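Local coordinates for putative cytoplasmic protein (Salmonella typhimurium, PDB 4JUR), which is probably a type VI secretion amidase effector of the Tae4 family, expected to cut peptide bonds in the peptidoglycan of rival bacteria, at residues A[33-38]-A[60-65]; A[97-102]-A[137-142]. All coordinates share one frame; numbering follows the deposited sequence.

How the contacts relate
From the N terminus, the chain passes through helix 21-31 into residues 33-38, which start helix 35-42. Contact 1 brings that turn back against helix 59-69 and closes a loop of 21 mostly helical residues. The chain then continues through the small 82-84/90-92 sheet to helix 95-106, where contact 2 begins; a second loop, of 34 residues, closes when 137-142 arrives on strand 140-145. The loops follow one another in series, neither nesting nor crossing. The centres of the two contacts lie about 14 Å apart, yet they touch: P60, M63 and S64 pack on M98, and M63 also meets V142, so helix 59-69 joins the N-terminal helices to the helix-sheet layer of contact 2.

Contact 1. Residues A[33-38]-A[60-65]; sequences HSVADV and PIRMSY
The guanidinium of R62 reaches from helix 59-69 to the turn ahead of helix 35-42 and makes the one hydrogen bond across this contact. Its NH2 donates to H33 O at 2.7 Å, nearly straight with an N-H...O angle of 166°; the acceptor sits at the edge of the guanidinium, in its plane, while the donor is tilted from the plane of the carbonyl. With CG beside the backbone N (chi1 -63°) and the chain extended from CG to NE, the arginine spans the gap between the segments. Its NE is hydrogen-bonded to V31 O, so two backbone carbonyls at the end of helix 21-31 and just beyond it hold the group and fix its rotation. F28 of helix 21-31 also packs on R62.

The apolar contact is made by V38, which points toward helix 59-69; its CG1 meets I61 CG2 at 3.8 Å, the two side chains crossing obliquely. Two other methyls lie beside the arginine, oblique to its guanidinium: V38 CG2 is 4.2 Å from R62 NE, with the valine set roughly at right angles to the arginine, and V35 CG1 stands 4.3 Å from R62 NH2. This is helix packing in the helical part of a fold assigned to the papain-like clan CA, in which the helix corresponding to 59-69 usually carries the nucleophilic cysteine near its N-terminal end.

Within the segments, side-chain bonds cap or supplement the helices. S34 is the N-cap of helix 35-42: its OG accepts from D37 N at 3.1 Å, while S34 O accepts from V38 N at 3.0 Å in the first turn. In helix 59-69, S64 OG donates to P60 O at 3.0 Å, and S64 N reaches that oxygen from the opposite face of the carbonyl plane.

Contact 2. Residues A[97-102]-A[137-142]; sequences DMIDYL and NARGHV
V142 points its side chain at helix 95-106 and splits its two methyls among three residues there. This is helix-on-sheet packing: strand 140-145, an outermost strand of the four-stranded antiparallel sheet in this chain, lies against a helix whose local axis passes 9.4 Å away at 55° to the strand direction, within a fold assigned to the papain-like clan CA. V142 CG1 and L102 CD1 meet tip to tip at 3.8 Å. On the other branch, V142 CG2 lies 3.9 Å from I99 CG1, with M98 CG somewhat farther off at 4.3 Å. I99 and L102 also pack on V129 of strand 126-133, while M63 of helix 59-69 packs on V142.

I99 also serves the second half of the contact, where R139, three residues before V142, comes across. A bend at chi3 (74°) turns the guanidinium back toward I99 and D100, and I99 CD1 lies over one of its faces. I99 CG2 is 3.7 Å from R139 NH2, an apolar branch close beside a charged nitrogen. D100 approaches at about a right angle to the arginine, and its OD1 forms a long salt bridge with R139 NH2 at 3.6 Å. The carboxylate and guanidinium planes are 47° apart, and OD1 is the oxygen that approaches NH2, so this is not a flat, two-pronged pair.

The neighbouring H141 points away from the helix, in keeping with the alternation of side chains along a strand; its NE2 is hydrogen-bonded to D152, and its ring packs edge-to-face with H155. A histidine on an equivalent strand belongs to the active site in many clan CA enzymes. Back at the arginine, R139 NE makes a weak hydrogen bond to N96 OD1.

Contact 1. Residues A[33-38]-A[60-65]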
loop_
_atom_site.group_PDB
_atom_site.type_symbol
_atom_site.label_atom_id
_atom_site.label_comp_id
_atom_site.label_asym_id
_atom_site.label_seq_id
_atom_site.Cartn_x
_atom_site.Cartn_y
_atom_site.Cartn_z
ATOM N N HIS A 33 -30.485 -4.540 -11.078
ATOM C CA HIS A 33 -29.533 -5.259 -11.931
ATOM C C HIS A 33 -28.092 -4.975 -11.509
ATOM O O HIS A 33 -27.855 -4.263 -10.535
ATOM C CB HIS A 33 -29.744 -4.882 -13.398
ATOM C CG HIS A 33 -31.138 -5.140 -13.887
ATOM N ND1 HIS A 33 -31.635 -6.416 -14.088
ATOM C CD2 HIS A 33 -32.143 -4.286 -14.203
ATOM C CE1 HIS A 33 -32.886 -6.333 -14.503
ATOM N NE2 HIS A 33 -33.218 -5.053 -14.586
ATOM N N SER A 34 -27.137 -5.526 -12.254
ATOM C CA SER A 34 -25.720 -5.346 -11.960
ATOM C C SER A 34 -25.390 -3.864 -11.893
ATOM O O SER A 34 -26.134 -3.036 -12.431
ATOM C CB SER A 34 -24.851 -6.013 -13.035
ATOM O OG SER A 34 -24.691 -5.176 -14.177
ATOM N N VAL A 35 -24.278 -3.535 -11.240
ATOM C CA VAL A 35 -23.898 -2.147 -11.054
ATOM C C VAL A 35 -23.497 -1.519 -12.392
ATOM O O VAL A 35 -23.786 -0.352 -12.649
ATOM C CB VAL A 35 -22.835 -1.991 -9.930
ATOM C CG1 VAL A 35 -23.112 -3.015 -8.834
ATOM C CG2 VAL A 35 -21.440 -2.196 -10.447
ATOM N N ALA A 36 -22.876 -2.308 -13.260
ATOM C CA ALA A 36 -22.611 -1.878 -14.643
ATOM C C ALA A 36 -23.894 -1.431 -15.396
ATOM O O ALA A 36 -23.924 -0.365 -16.060
ATOM C CB ALA A 36 -21.904 -2.996 -15.397
ATOM N N ASP A 37 -24.948 -2.246 -15.284
ATOM C CA ASP A 37 -26.254 -1.894 -15.832
ATOM C C ASP A 37 -26.820 -0.634 -15.222
ATOM O O ASP A 37 -27.364 0.210 -15.941
ATOM C CB ASP A 37 -27.263 -3.012 -15.607
ATOM C CG ASP A 37 -27.206 -4.054 -16.681
ATOM O OD1 ASP A 37 -26.070 -4.372 -17.104
ATOM O OD2 ASP A 37 -28.287 -4.534 -17.112
ATOM N N VAL A 38 -26.735 -0.535 -13.895
ATOM C CA VAL A 38 -27.230 0.637 -13.180
ATOM C C VAL A 38 -26.571 1.891 -13.760
ATOM O O VAL A 38 -27.235 2.905 -13.990
ATOM C CB VAL A 38 -26.938 0.551 -11.663
ATOM C CG1 VAL A 38 -27.362 1.830 -10.955
ATOM C CG2 VAL A 38 -27.625 -0.646 -11.054
ATOM N N PRO A 60 -26.871 2.246 -2.591
ATOM C CA PRO A 60 -27.419 3.586 -2.376
ATOM C C PRO A 60 -27.775 4.283 -3.696
ATOM O O PRO A 60 -28.639 5.146 -3.715
ATOM C CB PRO A 60 -26.290 4.319 -1.622
ATOM C CG PRO A 60 -25.042 3.594 -1.994
ATOM C CD PRO A 60 -25.427 2.174 -2.271
ATOM N N ILE A 61 -27.131 3.911 -4.790
ATOM C CA ILE A 61 -27.531 4.444 -6.087
ATOM C C ILE A 61 -28.976 4.038 -6.432
ATOM O O ILE A 61 -29.756 4.853 -6.915
ATOM C CB ILE A 61 -26.615 3.951 -7.221
ATOM C CG1 ILE A 61 -25.132 4.094 -6.851
ATOM C CG2 ILE A 61 -26.931 4.707 -8.499
ATOM C CD1 ILE A 61 -24.608 5.519 -6.878
ATOM N N ARG A 62 -29.305 2.769 -6.196
ATOM C CA ARG A 62 -30.628 2.233 -6.477
ATOM C C ARG A 62 -31.653 2.885 -5.585
ATOM O O ARG A 62 -32.763 3.170 -6.021
ATOM C CB ARG A 62 -30.677 0.733 -6.218
ATOM C CG ARG A 62 -29.772 -0.098 -7.093
ATOM C CD ARG A 62 -29.848 -1.548 -6.689
ATOM N NE ARG A 62 -28.991 -2.377 -7.519
ATOM C CZ ARG A 62 -27.942 -3.072 -7.079
ATOM N NH1 ARG A 62 -27.602 -3.059 -5.786
ATOM N NH2 ARG A 62 -27.233 -3.795 -7.938
HETATM N N MSE A 63 -31.304 3.096 -4.321
HETATM C CA MSE A 63 -32.296 3.688 -3.431
HETATM C C MSE A 63 -32.520 5.138 -3.843
HETATM O O MSE A 63 -33.651 5.656 -3.808
HETATM C CB MSE A 63 -31.892 3.550 -1.959
HETATM C CG MSE A 63 -33.024 3.856 -0.955
HETATM SE SE MSE A 63 -34.742 2.880 -1.246
HETATM C CE MSE A 63 -34.067 1.041 -1.499
ATOM N N SER A 64 -31.438 5.773 -4.282
ATOM C CA SER A 64 -31.506 7.130 -4.831
ATOM C C SER A 64 -32.420 7.186 -6.066
ATOM O O SER A 64 -33.220 8.109 -6.229
ATOM C CB SER A 64 -30.102 7.643 -5.193
ATOM O OG SER A 64 -29.372 8.030 -4.035
ATOM N N TYR A 65 -32.291 6.181 -6.921
ATOM C CA TYR A 65 -33.074 6.100 -8.137
ATOM C C TYR A 65 -34.542 5.914 -7.798
ATOM O O TYR A 65 -35.404 6.530 -8.409
ATOM C CB TYR A 65 -32.605 4.937 -9.006
ATOM C CG TYR A 65 -33.497 4.692 -10.195
ATOM C CD1 TYR A 65 -33.287 5.365 -11.392
ATOM C CD2 TYR A 65 -34.561 3.796 -10.123
ATOM C CE1 TYR A 65 -34.106 5.141 -12.494
ATOM C CE2 TYR A 65 -35.393 3.569 -11.225
ATOM C CZ TYR A 65 -35.154 4.246 -12.405
ATOM O OH TYR A 65 -35.956 4.028 -13.499
#

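Contact 2. Residues A[97-102]-A[137-142]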
loop_
_atom_site.group_PDB
_atom_site.type_symbol
_atom_site.label_atom_id
_atom_site.label_comp_id
_atom_site.label_asym_id
_atom_site.label_seq_id
_atom_site.Cartn_x
_atom_site.Cartn_y
_atom_site.Cartn_z
ATOM N N ASP A 97 -24.175 7.882 4.101
ATOM C CA ASP A 97 -24.958 9.049 3.690
ATOM C C ASP A 97 -26.405 8.691 3.295
ATOM O O ASP A 97 -27.326 9.425 3.636
ATOM C CB ASP A 97 -24.257 9.846 2.568
ATOM C CG ASP A 97 -23.066 10.711 3.078
ATOM O OD1 ASP A 97 -23.170 11.342 4.154
ATOM O OD2 ASP A 97 -22.012 10.762 2.401
HETATM N N MSE A 98 -26.618 7.573 2.598
HETATM C CA MSE A 98 -27.984 7.138 2.279
HETATM C C MSE A 98 -28.838 6.894 3.535
HETATM O O MSE A 98 -29.996 7.364 3.634
HETATM C CB MSE A 98 -27.956 5.872 1.417
HETATM C CG MSE A 98 -29.323 5.422 0.873
HETATM SE SE MSE A 98 -30.131 6.693 -0.415
HETATM C CE MSE A 98 -31.398 7.586 0.775
ATOM N N ILE A 99 -28.259 6.155 4.482
ATOM C CA ILE A 99 -28.912 5.844 5.752
ATOM C C ILE A 99 -29.216 7.116 6.547
ATOM O O ILE A 99 -30.341 7.297 7.015
ATOM C CB ILE A 99 -28.063 4.878 6.619
ATOM C CG1 ILE A 99 -27.951 3.512 5.950
ATOM C CG2 ILE A 99 -28.653 4.718 8.000
ATOM C CD1 ILE A 99 -26.893 2.628 6.567
ATOM N N ASP A 100 -28.226 7.997 6.698
ATOM C CA ASP A 100 -28.480 9.276 7.362
ATOM C C ASP A 100 -29.601 10.062 6.659
ATOM O O ASP A 100 -30.472 10.643 7.317
ATOM C CB ASP A 100 -27.207 10.127 7.449
ATOM C CG ASP A 100 -26.179 9.537 8.395
ATOM O OD1 ASP A 100 -26.590 8.725 9.258
ATOM O OD2 ASP A 100 -24.972 9.876 8.277
ATOM N N TYR A 101 -29.576 10.058 5.329
ATOM C CA TYR A 101 -30.577 10.763 4.536
ATOM C C TYR A 101 -31.994 10.288 4.848
ATOM O O TYR A 101 -32.906 11.096 4.946
ATOM C CB TYR A 101 -30.293 10.624 3.033
ATOM C CG TYR A 101 -31.291 11.332 2.134
ATOM C CD1 TYR A 101 -31.028 12.613 1.645
ATOM C CD2 TYR A 101 -32.493 10.719 1.763
ATOM C CE1 TYR A 101 -31.932 13.263 0.824
ATOM C CE2 TYR A 101 -33.404 11.367 0.947
ATOM C CZ TYR A 101 -33.111 12.630 0.477
ATOM O OH TYR A 101 -34.009 13.277 -0.340
ATOM N N LEU A 102 -32.183 8.982 4.991
ATOM C CA LEU A 102 -33.518 8.485 5.310
ATOM C C LEU A 102 -34.087 9.115 6.590
ATOM O O LEU A 102 -35.245 9.531 6.613
ATOM C CB LEU A 102 -33.552 6.952 5.362
ATOM C CG LEU A 102 -33.262 6.221 4.033
ATOM C CD1 LEU A 102 -33.223 4.719 4.242
ATOM C CD2 LEU A 102 -34.265 6.571 2.917
ATOM N N ASN A 137 -16.736 -2.356 3.431
ATOM C CA ASN A 137 -17.133 -1.224 2.587
ATOM C C ASN A 137 -18.531 -0.675 2.884
ATOM O O ASN A 137 -18.983 0.272 2.234
ATOM C CB ASN A 137 -17.051 -1.590 1.094
ATOM C CG ASN A 137 -18.083 -2.650 0.685
ATOM O OD1 ASN A 137 -18.210 -3.697 1.331
ATOM N ND2 ASN A 137 -18.828 -2.373 -0.381
ATOM N N ALA A 138 -19.228 -1.266 3.849
ATOM C CA ALA A 138 -20.618 -0.888 4.057
ATOM C C ALA A 138 -21.075 -1.162 5.466
ATOM O O ALA A 138 -20.967 -2.288 5.947
ATOM C CB ALA A 138 -21.528 -1.613 3.054
ATOM N N ARG A 139 -21.587 -0.117 6.114
ATOM C CA ARG A 139 -22.153 -0.187 7.453
ATOM C C ARG A 139 -23.429 -1.048 7.448
ATOM O O ARG A 139 -23.875 -1.561 8.472
ATOM C CB ARG A 139 -22.453 1.239 7.931
ATOM C CG ARG A 139 -23.110 1.360 9.307
ATOM C CD ARG A 139 -22.832 2.741 9.926
ATOM N NE ARG A 139 -23.601 3.829 9.315
ATOM C CZ ARG A 139 -24.656 4.416 9.887
ATOM N NH1 ARG A 139 -25.075 4.021 11.088
ATOM N NH2 ARG A 139 -25.291 5.410 9.265
ATOM N N GLY A 140 -24.009 -1.217 6.277
ATOM C CA GLY A 140 -25.181 -2.044 6.149
ATOM C C GLY A 140 -25.826 -1.932 4.792
ATOM O O GLY A 140 -25.201 -1.537 3.807
ATOM N N HIS A 141 -27.113 -2.251 4.763
ATOM C CA HIS A 141 -27.844 -2.463 3.531
ATOM C C HIS A 141 -29.187 -1.722 3.577
ATOM O O HIS A 141 -29.837 -1.660 4.610
ATOM C CB HIS A 141 -28.039 -3.972 3.341
ATOM C CG HIS A 141 -28.684 -4.343 2.042
ATOM N ND1 HIS A 141 -28.018 -4.281 0.833
ATOM C CD2 HIS A 141 -29.933 -4.775 1.762
ATOM C CE1 HIS A 141 -28.834 -4.659 -0.136
ATOM N NE2 HIS A 141 -30.004 -4.956 0.402
ATOM N N VAL A 142 -29.589 -1.158 2.445
ATOM C CA VAL A 142 -30.848 -0.442 2.334
ATOM C C VAL A 142 -31.648 -1.058 1.200
ATOM O O VAL A 142 -31.152 -1.150 0.091
ATOM C CB VAL A 142 -30.609 1.044 1.996
ATOM C CG1 VAL A 142 -31.910 1.850 2.103
ATOM C CG2 VAL A 142 -29.558 1.614 2.919
#